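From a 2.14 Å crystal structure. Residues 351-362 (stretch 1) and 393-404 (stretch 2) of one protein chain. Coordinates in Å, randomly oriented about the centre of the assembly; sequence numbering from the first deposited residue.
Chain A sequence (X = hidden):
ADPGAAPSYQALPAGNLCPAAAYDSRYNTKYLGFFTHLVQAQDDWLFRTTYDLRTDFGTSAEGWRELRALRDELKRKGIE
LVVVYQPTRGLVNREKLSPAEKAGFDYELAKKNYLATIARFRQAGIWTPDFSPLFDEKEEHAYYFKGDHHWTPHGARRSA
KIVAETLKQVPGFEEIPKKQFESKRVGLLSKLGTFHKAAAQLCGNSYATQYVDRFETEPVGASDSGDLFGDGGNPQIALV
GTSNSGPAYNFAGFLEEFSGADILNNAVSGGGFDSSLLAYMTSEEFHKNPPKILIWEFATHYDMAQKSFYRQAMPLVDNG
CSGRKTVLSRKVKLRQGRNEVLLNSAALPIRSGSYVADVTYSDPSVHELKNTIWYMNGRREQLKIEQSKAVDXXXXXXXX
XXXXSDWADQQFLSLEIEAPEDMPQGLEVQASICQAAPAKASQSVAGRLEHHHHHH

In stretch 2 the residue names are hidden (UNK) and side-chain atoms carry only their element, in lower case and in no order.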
ATOM      1  N   ARG A 351       3.696  18.701  25.028  1.00 74.75           N
ATOM      2  CA  ARG A 351       2.712  17.644  25.256  1.00 75.44           C
ATOM      3  C   ARG A 351       2.755  16.602  24.126  1.00 73.62           C
ATOM      4  O   ARG A 351       2.673  16.951  22.947  1.00 74.91           O
ATOM      5  CB  ARG A 351       1.305  18.242  25.370  1.00 73.30           C
ATOM      6  CG  ARG A 351       0.298  17.342  26.072  1.00 73.21           C
ATOM      7  CD  ARG A 351      -1.101  17.948  26.049  1.00 71.55           C
ATOM      8  NE  ARG A 351      -1.691  17.883  24.715  1.00 76.55           N
ATOM      9  CZ  ARG A 351      -2.442  16.876  24.279  1.00 78.41           C
ATOM     10  NH1 ARG A 351      -2.713  15.854  25.081  1.00 80.07           N
ATOM     11  NH2 ARG A 351      -2.928  16.894  23.044  1.00 71.87           N
ATOM     12  N   SER A 352       2.868  15.328  24.498  1.00 60.23           N
ATOM     13  CA  SER A 352       3.010  14.241  23.535  1.00 63.97           C
ATOM     14  C   SER A 352       1.901  14.185  22.476  1.00 75.02           C
ATOM     15  O   SER A 352       2.161  14.373  21.285  1.00 71.17           O
ATOM     16  CB  SER A 352       3.105  12.891  24.250  1.00 56.76           C
ATOM     17  OG  SER A 352       3.363  11.841  23.321  1.00 55.75           O
ATOM     18  N   GLY A 353       0.669  13.938  22.911  1.00 79.27           N
ATOM     19  CA  GLY A 353      -0.442  13.727  21.998  1.00 79.84           C
ATOM     20  C   GLY A 353      -0.816  14.910  21.131  1.00 81.05           C
ATOM     21  O   GLY A 353      -1.873  14.920  20.498  1.00 87.11           O
ATOM     22  N   SER A 354       0.047  15.914  21.106  1.00 73.96           N
ATOM     23  CA  SER A 354      -0.121  17.028  20.199  1.00 69.88           C
ATOM     24  C   SER A 354       1.229  17.494  19.679  1.00 68.32           C
ATOM     25  O   SER A 354       1.413  18.682  19.456  1.00 68.65           O
ATOM     26  CB  SER A 354      -0.854  18.184  20.888  1.00 73.42           C
ATOM     27  OG  SER A 354      -0.019  18.864  21.809  1.00 68.64           O
ATOM     28  N   TYR A 355       2.171  16.563  19.494  1.00 63.95           N
ATOM     29  CA  TYR A 355       3.484  16.879  18.914  1.00 56.50           C
ATOM     30  C   TYR A 355       3.968  15.867  17.868  1.00 52.62           C
ATOM     31  O   TYR A 355       3.499  14.727  17.838  1.00 49.42           O
ATOM     32  CB  TYR A 355       4.544  17.120  20.004  1.00 62.61           C
ATOM     33  CG  TYR A 355       4.740  18.593  20.349  1.00 66.10           C
ATOM     34  CD1 TYR A 355       3.886  19.246  21.234  1.00 61.86           C
ATOM     35  CD2 TYR A 355       5.774  19.329  19.777  1.00 63.20           C
ATOM     36  CE1 TYR A 355       4.064  20.591  21.545  1.00 67.18           C
ATOM     37  CE2 TYR A 355       5.956  20.670  20.078  1.00 64.18           C
ATOM     38  CZ  TYR A 355       5.103  21.295  20.963  1.00 65.53           C
ATOM     39  OH  TYR A 355       5.298  22.627  21.256  1.00 65.61           O
ATOM     40  N   VAL A 356       4.908  16.295  17.019  1.00 50.81           N
ATOM     41  CA  VAL A 356       5.341  15.489  15.874  1.00 48.80           C
ATOM     42  C   VAL A 356       6.873  15.467  15.674  1.00 54.49           C
ATOM     43  O   VAL A 356       7.561  16.465  15.910  1.00 54.59           O
ATOM     44  CB  VAL A 356       4.598  15.945  14.582  1.00 64.85           C
ATOM     45  CG1 VAL A 356       5.316  15.496  13.313  1.00 65.19           C
ATOM     46  CG2 VAL A 356       3.160  15.436  14.597  1.00 59.51           C
ATOM     47  N   ALA A 357       7.396  14.315  15.256  1.00 50.68           N
ATOM     48  CA  ALA A 357       8.823  14.137  14.993  1.00 55.72           C
ATOM     49  C   ALA A 357       9.139  14.005  13.498  1.00 56.59           C
ATOM     50  O   ALA A 357       8.399  13.356  12.746  1.00 60.49           O
ATOM     51  CB  ALA A 357       9.345  12.917  15.740  1.00 59.66           C
ATOM     52  N   ASP A 358      10.255  14.610  13.095  1.00 52.88           N
ATOM     53  CA  ASP A 358      10.705  14.654  11.709  1.00 50.98           C
ATOM     54  C   ASP A 358      12.197  14.341  11.678  1.00 48.94           C
ATOM     55  O   ASP A 358      12.992  15.046  12.294  1.00 58.59           O
ATOM     56  CB  ASP A 358      10.460  16.054  11.126  1.00 57.01           C
ATOM     57  CG  ASP A 358      10.501  16.076   9.603  1.00 54.46           C
ATOM     58  OD1 ASP A 358      11.250  15.269   9.006  1.00 51.95           O
ATOM     59  OD2 ASP A 358       9.778  16.899   9.003  1.00 52.62           O
ATOM     60  N   VAL A 359      12.582  13.302  10.948  1.00 47.85           N
ATOM     61  CA  VAL A 359      13.921  12.726  11.100  1.00 57.99           C
ATOM     62  C   VAL A 359      14.576  12.311   9.778  1.00 63.10           C
ATOM     63  O   VAL A 359      13.985  11.583   8.995  1.00 60.32           O
ATOM     64  CB  VAL A 359      13.855  11.466  11.998  1.00 52.40           C
ATOM     65  CG1 VAL A 359      15.202  10.775  12.062  1.00 49.09           C
ATOM     66  CG2 VAL A 359      13.355  11.820  13.386  1.00 47.17           C
ATOM     67  N   THR A 360      15.817  12.733   9.547  1.00 60.07           N
ATOM     68  CA  THR A 360      16.481  12.461   8.278  1.00 57.99           C
ATOM     69  C   THR A 360      17.907  11.914   8.384  1.00 56.17           C
ATOM     70  O   THR A 360      18.826  12.620   8.808  1.00 61.61           O
ATOM     71  CB  THR A 360      16.509  13.717   7.400  1.00 59.33           C
ATOM     72  OG1 THR A 360      15.166  14.158   7.154  1.00 58.37           O
ATOM     73  CG2 THR A 360      17.204  13.417   6.078  1.00 57.89           C
ATOM     74  N   TYR A 361      18.081  10.656   7.984  1.00 58.41           N
ATOM     75  CA  TYR A 361      19.407  10.045   7.847  1.00 70.09           C
ATOM     76  C   TYR A 361      20.253  10.735   6.779  1.00 76.17           C
ATOM     77  O   TYR A 361      19.725  11.254   5.794  1.00 81.85           O
ATOM     78  CB  TYR A 361      19.286   8.575   7.453  1.00 67.18           C
ATOM     79  CG  TYR A 361      18.910   7.638   8.569  1.00 68.51           C
ATOM     80  CD1 TYR A 361      19.697   7.527   9.708  1.00 65.34           C
ATOM     81  CD2 TYR A 361      17.779   6.839   8.473  1.00 70.93           C
ATOM     82  CE1 TYR A 361      19.359   6.659  10.725  1.00 62.91           C
ATOM     83  CE2 TYR A 361      17.431   5.969   9.484  1.00 65.93           C
ATOM     84  CZ  TYR A 361      18.225   5.880  10.606  1.00 64.62           C
ATOM     85  OH  TYR A 361      17.874   5.007  11.612  1.00 66.10           O
ATOM     86  N   SER A 362      21.568  10.718   6.959  1.00 76.23           N
ATOM     87  CA  SER A 362      22.463  11.264   5.945  1.00 76.15           C
ATOM     88  C   SER A 362      22.545  10.337   4.728  1.00 71.13           C
ATOM     89  O   SER A 362      22.830  10.782   3.622  1.00 67.33           O
ATOM     90  CB  SER A 362      23.855  11.547   6.526  1.00 77.43           C
ATOM     91  OG  SER A 362      24.394  10.413   7.180  1.00 78.53           O
ATOM     92  N   UNK A 393      12.983   8.026   0.340  1.00 53.61           N
ATOM     93  CA  UNK A 393      12.374   9.229   0.910  1.00 52.17           C
ATOM     94  C   UNK A 393      13.470  10.197   1.337  1.00 54.26           C
ATOM     95  O   UNK A 393      13.222  11.162   2.066  1.00 53.46           O
ATOM     96  c   UNK A 393      10.421   7.867   1.760  1.00 54.10           C
ATOM     97  o   UNK A 393      12.288   8.400   3.203  1.00 62.26           O
ATOM     98  c   UNK A 393      11.482   8.904   2.128  1.00 56.34           C
ATOM     99  N   UNK A 394      14.686   9.923   0.871  1.00 60.92           N
ATOM    100  CA  UNK A 394      15.851  10.708   1.228  1.00 60.43           C
ATOM    101  C   UNK A 394      16.283  10.435   2.654  1.00 60.81           C
ATOM    102  O   UNK A 394      16.932  11.270   3.283  1.00 64.33           O
ATOM    103  N   UNK A 395      15.913   9.265   3.166  1.00 58.43           N
ATOM    104  CA  UNK A 395      16.208   8.903   4.544  1.00 55.42           C
ATOM    105  C   UNK A 395      15.316   9.596   5.567  1.00 53.38           C
ATOM    106  O   UNK A 395      15.564   9.496   6.765  1.00 59.79           O
ATOM    107  N   UNK A 396      14.284  10.299   5.101  1.00 49.64           N
ATOM    108  CA  UNK A 396      13.341  10.981   5.989  1.00 52.47           C
ATOM    109  C   UNK A 396      12.194  10.079   6.476  1.00 60.65           C
ATOM    110  O   UNK A 396      11.669   9.251   5.726  1.00 60.87           O
ATOM    111  n   UNK A 396       8.564  16.418   6.431  1.00 45.73           N
ATOM    112  c   UNK A 396      11.394  14.297   5.451  1.00 44.46           C
ATOM    113  n   UNK A 396      10.428  15.080   6.217  1.00 45.30           N
ATOM    114  c   UNK A 396      12.773  12.227   5.309  1.00 45.18           C
ATOM    115  n   UNK A 396       9.205  15.667   4.351  1.00 53.18           N
ATOM    116  c   UNK A 396      11.816  13.031   6.168  1.00 44.12           C
ATOM    117  c   UNK A 396       9.400  15.723   5.669  1.00 50.24           C
ATOM    118  N   UNK A 397      11.830  10.267   7.744  1.00 63.14           N
ATOM    119  CA  UNK A 397      10.745   9.575   8.432  1.00 51.59           C
ATOM    120  C   UNK A 397      10.001  10.651   9.188  1.00 44.12           C
ATOM    121  O   UNK A 397      10.609  11.645   9.577  1.00 52.87           O
ATOM    122  c   UNK A 397      12.046   7.442   8.873  1.00 46.31           C
ATOM    123  c   UNK A 397      13.357   7.581   8.440  1.00 44.05           C
ATOM    124  c   UNK A 397      11.306   8.595   9.459  1.00 47.71           C
ATOM    125  c   UNK A 397      14.042   6.511   7.898  1.00 43.04           C
ATOM    126  o   UNK A 397      14.079   4.206   7.235  1.00 52.40           O
ATOM    127  c   UNK A 397      13.410   5.285   7.777  1.00 48.41           C
ATOM    128  c   UNK A 397      11.433   6.201   8.737  1.00 48.54           C
ATOM    129  c   UNK A 397      12.105   5.129   8.198  1.00 46.22           C
ATOM    130  N   UNK A 398       8.700  10.460   9.403  1.00 44.24           N
ATOM    131  CA  UNK A 398       7.878  11.412  10.159  1.00 43.20           C
ATOM    132  C   UNK A 398       6.832  10.657  10.973  1.00 44.24           C
ATOM    133  O   UNK A 398       6.192   9.744  10.459  1.00 51.05           O
ATOM    134  c   UNK A 398       6.282  13.354  10.031  1.00 48.34           C
ATOM    135  c   UNK A 398       7.127  12.383   9.223  1.00 46.10           C
ATOM    136  c   UNK A 398       8.095  13.150   8.318  1.00 45.69           C
ATOM    137  N   UNK A 399       6.657  11.012  12.242  1.00 40.92           N
ATOM    138  CA  UNK A 399       5.679  10.297  13.072  1.00 42.21           C
ATOM    139  C   UNK A 399       5.135  11.131  14.220  1.00 47.58           C
ATOM    140  O   UNK A 399       5.821  12.001  14.741  1.00 48.58           O
ATOM    141  c   UNK A 399       7.390   9.104  14.572  1.00 46.94           C
ATOM    142  c   UNK A 399       8.696   9.174  14.123  1.00 48.50           C
ATOM    143  c   UNK A 399       9.758   9.290  15.019  1.00 53.61           C
ATOM    144  c   UNK A 399       9.513   9.340  16.379  1.00 51.66           C
ATOM    145  c   UNK A 399       7.159   9.145  15.939  1.00 50.00           C
ATOM    146  c   UNK A 399       8.215   9.264  16.842  1.00 52.87           C
ATOM    147  c   UNK A 399       6.241   8.958  13.594  1.00 42.34           C
ATOM    148  N   UNK A 400       3.890  10.880  14.605  1.00 52.55           N
ATOM    149  CA  UNK A 400       3.319  11.597  15.733  1.00 51.19           C
ATOM    150  C   UNK A 400       3.766  10.934  17.027  1.00 47.06           C
ATOM    151  O   UNK A 400       3.918   9.709  17.092  1.00 44.73           O
ATOM    152  n   UNK A 400      -0.779  11.412  14.785  1.00 82.85           N
ATOM    153  c   UNK A 400       1.102  10.324  15.870  1.00 70.39           C
ATOM    154  o   UNK A 400      -0.940   9.219  15.255  1.00 85.16           O
ATOM    155  c   UNK A 400       1.794  11.655  15.643  1.00 53.82           C
ATOM    156  c   UNK A 400      -0.300  10.274  15.277  1.00 82.43           C
ATOM    157  N   UNK A 401       4.006  11.751  18.049  1.00 46.15           N
ATOM    158  CA  UNK A 401       4.282  11.230  19.377  1.00 55.35           C
ATOM    159  C   UNK A 401       3.012  10.554  19.859  1.00 60.47           C
ATOM    160  O   UNK A 401       1.905  11.002  19.549  1.00 60.96           O
ATOM    161  c   UNK A 401       7.032  12.362  19.333  1.00 49.36           C
ATOM    162  c   UNK A 401       4.710  12.338  20.353  1.00 54.42           C
ATOM    163  c   UNK A 401       6.558  13.820  21.331  1.00 49.61           C
ATOM    164  c   UNK A 401       5.970  13.170  20.052  1.00 55.35           C
ATOM    165  N   UNK A 402       3.187   9.476  20.615  1.00 64.48           N
ATOM    166  CA  UNK A 402       2.092   8.604  21.012  1.00 71.33           C
ATOM    167  C   UNK A 402       0.946   9.363  21.658  1.00 76.26           C
ATOM    168  O   UNK A 402       1.154  10.222  22.514  1.00 74.64           O
ATOM    169  n   UNK A 402       0.543   2.612  24.855  1.00103.14           N
ATOM    170  c   UNK A 402       1.546   6.464  22.293  1.00 83.91           C
ATOM    171  c   UNK A 402       2.598   7.502  21.948  1.00 75.99           C
ATOM    172  c   UNK A 402       2.166   5.172  22.787  1.00 90.67           C
ATOM    173  c   UNK A 402       1.481   3.240  24.159  1.00102.43           C
ATOM    174  n   UNK A 402       2.690   2.708  24.050  1.00101.34           N
ATOM    175  n   UNK A 402       1.208   4.399  23.572  1.00100.83           N
ATOM    176  N   UNK A 403      -0.266   9.052  21.217  1.00 80.38           N
ATOM    177  CA  UNK A 403      -1.463   9.654  21.786  1.00 87.49           C
ATOM    178  C   UNK A 403      -2.519   8.601  22.103  1.00 92.76           C
ATOM    179  O   UNK A 403      -3.715   8.829  21.919  1.00 90.29           O
ATOM    180  o   UNK A 403      -2.269   9.123  19.143  1.00 81.27           O
ATOM    181  n   UNK A 403      -2.102  11.275  18.520  1.00 83.66           N
ATOM    182  c   UNK A 403      -2.143  10.313  19.435  1.00 81.94           C
ATOM    183  c   UNK A 403      -2.021  10.753  20.878  1.00 79.24           C
ATOM    184  N   UNK A 404      -2.057   7.443  22.574  1.00 95.76           N
ATOM    185  CA  UNK A 404      -2.934   6.428  23.144  1.00101.70           C
ATOM    186  C   UNK A 404      -3.667   6.988  24.356  1.00108.07           C
ATOM    187  O   UNK A 404      -3.425   8.121  24.780  1.00106.62           O
ATOM    188  o   UNK A 404      -2.709   4.296  21.417  1.00104.71           O
ATOM    189  o   UNK A 404      -1.206   3.220  22.588  1.00102.94           O
ATOM    190  c   UNK A 404      -2.141   5.182  23.562  1.00103.50           C
ATOM    191  c   UNK A 404      -2.007   4.164  22.440  1.00104.01           C
TER

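Position 393 carries one carbon bearing an oxygen and a carbon, the branched pattern of threonine; it stays out of reach of stretch 1. As T393, its OG1 donates to the backbone O of 396 at 2.7 Å, within a type I' turn.

Position 394 has no side-chain atoms and a phi of 73°, so it is G394. Position 395 is equally bare, with phi 76°, and an ideal CB there would lie 3.0 Å from Y361 O, too tight: G395. Its O accepts from Y361 N at 3.0 Å.

At 396, three carbons and a nitrogen lead to a carbon carrying two more nitrogens, a guanidinium: R396. The extended chain (chi1 to chi3 all t) runs along D358, where NE reaches OD1 and NH2 reaches OD2, each at 2.9 Å, a two-pronged salt bridge made at the edge of the guanidinium.

Position 397 shows one carbon, then a six-carbon ring bearing an oxygen: Y397. Its CE1 lies 3.8 Å from Y361 CE2, the ring planes 88° apart, while its N and O pair with V359 O (2.8 Å) and V359 N (2.9 Å).

Position 398 has one carbon forking into two, the mark of valine. V398 CG1 meets V356 CG1 at 4.0 Å.

A carbon and an oxygen-free six-carbon ring at 399 give F399. With chi1 at 66°, the ring presents a face to A357 CB, 3.8 Å from its centroid and 19° off the normal. F399 N donates to A357 O at 3.0 Å, and A357 N to F399 O at 2.8 Å.

Position 400 has three carbons, the third carrying one oxygen and one nitrogen: Q400. Its CB packs against V356 CG2.

Position 401 has four carbons, forked at the second: L401. CD1 lies 4.1 Å from Y355 CB and CD2 4.3 Å from A357 CB, while L401 N donates to Y355 O at 3.0 Å.

At 402, three carbons, a nitrogen, then a carbon carrying two more nitrogens: R402. Its CB points away from stretch 1. Its O accepts from S352 OG at 2.9 Å.

At 403, two carbons with one oxygen and one nitrogen on the second give N403, whose CB approaches G353 CA to 3.5 Å. At 404, two carbons, the second carrying two oxygens, give D404, poorly ordered and clear of stretch 1. D404 OD2 forms a salt bridge with R402 NE at 2.9 Å.

The core of the contact is an antiparallel strand pair, its N-to-C directions 166° apart; the two stretches together bury 837 Å², both sides summed. Backbone bonds set the register; A357, V359, Y397 and F399 share one face, while the opposite face carries the D358–R396 salt bridge.

Stretch 2 (393-404) TGGRYVFQLRND
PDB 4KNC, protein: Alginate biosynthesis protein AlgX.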